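Local coordinates for protein putative secreted endoglycosylceramidase (Rhodococcus hoagii, PDB 6JYZ) that probably hydrolyses O-glycosidic bonds as a secreted glycoside hydrolase family 5 enzyme, an endogalactosylceramidase acting on galactosylceramide-type glycolipids, at residues 427-432 and 466-471. Residues are numbered along the deposited sequence; the frame is centred on the assembly and turned at random.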
loop_
_atom_site.group_PDB
_atom_site.type_symbol
_atom_site.label_atom_id
_atom_site.label_comp_id
_atom_site.label_asym_id
_atom_site.label_seq_id
_atom_site.Cartn_x
_atom_site.Cartn_y
_atom_site.Cartn_z
ATOM N N ASP A 427 25.236 11.910 -6.457
ATOM C CA ASP A 427 25.932 13.175 -6.675
ATOM C C ASP A 427 25.004 14.295 -6.307
ATOM O O ASP A 427 24.028 14.529 -7.082
ATOM C CB ASP A 427 26.424 13.253 -8.129
ATOM C CG ASP A 427 27.283 14.464 -8.421
ATOM O OD1 ASP A 427 27.300 15.364 -7.624
ATOM O OD2 ASP A 427 27.807 14.516 -9.589
ATOM N N GLY A 428 25.235 14.928 -5.163
ATOM C CA GLY A 428 24.323 15.977 -4.752
ATOM C C GLY A 428 24.770 16.551 -3.420
ATOM O O GLY A 428 25.759 16.089 -2.818
ATOM N N SER A 429 23.999 17.526 -2.959
ATOM C CA SER A 429 24.332 18.261 -1.736
ATOM C C SER A 429 23.229 18.087 -0.724
ATOM O O SER A 429 22.077 18.361 -1.057
ATOM C CB SER A 429 24.645 19.756 -1.994
ATOM O OG SER A 429 25.807 19.821 -2.818
ATOM N N GLY A 430 23.549 17.635 0.473
ATOM C CA GLY A 430 22.555 17.560 1.541
ATOM C C GLY A 430 22.852 16.381 2.458
ATOM O O GLY A 430 23.892 15.721 2.356
ATOM N N ARG A 431 21.931 16.130 3.356
ATOM C CA ARG A 431 22.117 15.126 4.387
ATOM C C ARG A 431 21.680 13.734 3.933
ATOM O O ARG A 431 20.524 13.516 3.506
ATOM C CB ARG A 431 21.299 15.509 5.626
ATOM C CG ARG A 431 21.442 14.538 6.782
ATOM C CD ARG A 431 20.538 14.951 7.942
ATOM N NE ARG A 431 20.988 16.242 8.421
ATOM C CZ ARG A 431 21.542 16.437 9.610
ATOM N NH1 ARG A 431 21.721 15.424 10.440
ATOM N NH2 ARG A 431 21.915 17.650 9.968
ATOM N N ILE A 432 22.576 12.795 3.995
ATOM C CA ILE A 432 22.257 11.389 3.768
ATOM C C ILE A 432 21.661 10.801 5.018
ATOM O O ILE A 432 22.221 11.006 6.128
ATOM C CB ILE A 432 23.558 10.631 3.441
ATOM C CG1 ILE A 432 24.108 11.102 2.095
ATOM C CG2 ILE A 432 23.320 9.126 3.407
ATOM C CD1 ILE A 432 25.611 10.801 1.888
ATOM N N GLU A 466 26.920 14.242 5.576
ATOM C CA GLU A 466 26.675 15.322 4.642
ATOM C C GLU A 466 27.449 15.124 3.357
ATOM O O GLU A 466 28.674 14.954 3.378
ATOM C CB GLU A 466 27.170 16.663 5.240
ATOM C CG GLU A 466 26.611 17.889 4.514
ATOM C CD GLU A 466 25.112 18.198 4.594
ATOM O OE1 GLU A 466 24.419 17.599 5.439
ATOM O OE2 GLU A 466 24.633 19.058 3.802
ATOM N N ALA A 467 26.749 15.264 2.212
ATOM C CA ALA A 467 27.344 15.167 0.893
ATOM C C ALA A 467 27.384 16.553 0.278
ATOM O O ALA A 467 26.507 17.381 0.571
ATOM C CB ALA A 467 26.496 14.216 0.029
ATOM N N ALA A 468 28.318 16.750 -0.656
ATOM C CA ALA A 468 28.448 18.011 -1.378
ATOM C C ALA A 468 29.058 17.753 -2.739
ATOM O O ALA A 468 29.987 18.396 -3.203
ATOM C CB ALA A 468 29.277 18.965 -0.537
ATOM N N GLY A 469 28.537 16.769 -3.467
ATOM C CA GLY A 469 29.089 16.352 -4.752
ATOM C C GLY A 469 28.943 14.829 -4.885
ATOM O O GLY A 469 28.016 14.234 -4.290
ATOM N N GLU A 470 29.832 14.185 -5.609
ATOM C CA GLU A 470 29.799 12.740 -5.722
ATOM C C GLU A 470 30.028 12.133 -4.354
ATOM O O GLU A 470 30.967 12.569 -3.625
ATOM C CB GLU A 470 30.893 12.229 -6.649
ATOM C CG GLU A 470 30.649 12.508 -8.125
ATOM C CD GLU A 470 31.598 11.734 -9.053
ATOM O OE1 GLU A 470 32.598 11.178 -8.569
ATOM O OE2 GLU A 470 31.315 11.729 -10.251
ATOM N N TYR A 471 29.386 11.047 -4.015
ATOM C CA TYR A 471 29.597 10.338 -2.781
ATOM C C TYR A 471 29.231 8.875 -2.890
ATOM O O TYR A 471 28.472 8.514 -3.820
ATOM C CB TYR A 471 28.820 10.965 -1.621
ATOM C CG TYR A 471 27.309 10.867 -1.828
ATOM C CD1 TYR A 471 26.598 9.734 -1.385
ATOM C CD2 TYR A 471 26.636 11.841 -2.529
ATOM C CE1 TYR A 471 25.240 9.602 -1.706
ATOM C CE2 TYR A 471 25.264 11.737 -2.818
ATOM C CZ TYR A 471 24.617 10.596 -2.422
ATOM O OH TYR A 471 23.242 10.520 -2.699
HETATM O O HOH W 1 28.782 12.393 -10.924
#
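G428 and G469 face each other as an antiparallel hydrogen-bonded pair: G428 N donates to G469 O at 3.0 Å, and G469 N returns the bond to G428 O. In both, the donor stands well above the carbonyl plane. G430 and A467 form a second such pair, with the donors nearer the carbonyl planes, and its bond from A467 N to G430 O (2.9 Å) is nearly straight at 178°. The A467 CB methyl lies 3.5 Å from G428 O. Between the two pairs, S429 CA makes a CA-H...O contact with A467 O. Both segments turn a corner between the two sheets of the C-terminal beta sandwich, in opposite directions: one from strand 423-428 to strand 431-437, the other from strand 460-467 to strand 471-475. At these corners G430 and G469 have backbone angles that would jam a CB against the preceding carbonyl oxygen. From CB, the side chain of E466 bends at chi2 (67°) and folds over the backbone of G430 and R431: CG comes near G430 O, CD lies 3.6 Å from the same oxygen, OE1 sits by R431 CA and OE2 3.4 Å from G430 CA. With an alanine in place of E466 the carboxylate is gone, G430 CA and R431 CA would probably be more open to solvent, and the R431 guanidinium would probably lose a nearby opposite charge. Inside the sandwich, I432 CD1 lies over one face of the Y471 ring, 4.0 Å from its centroid, in a CH-pi contact, and also touches A467 CB. G428 N approaches the ring edge in its plane, while Y471 OH is hydrogen-bonded to P414 O of strand 409-414. At the exposed margin, the carboxylates of D427 and E470 are almost perpendicular, with D427 OD2 and E470 OE2 4.5 Å apart; one water donates to both oxygens and probably eases the repulsion between them.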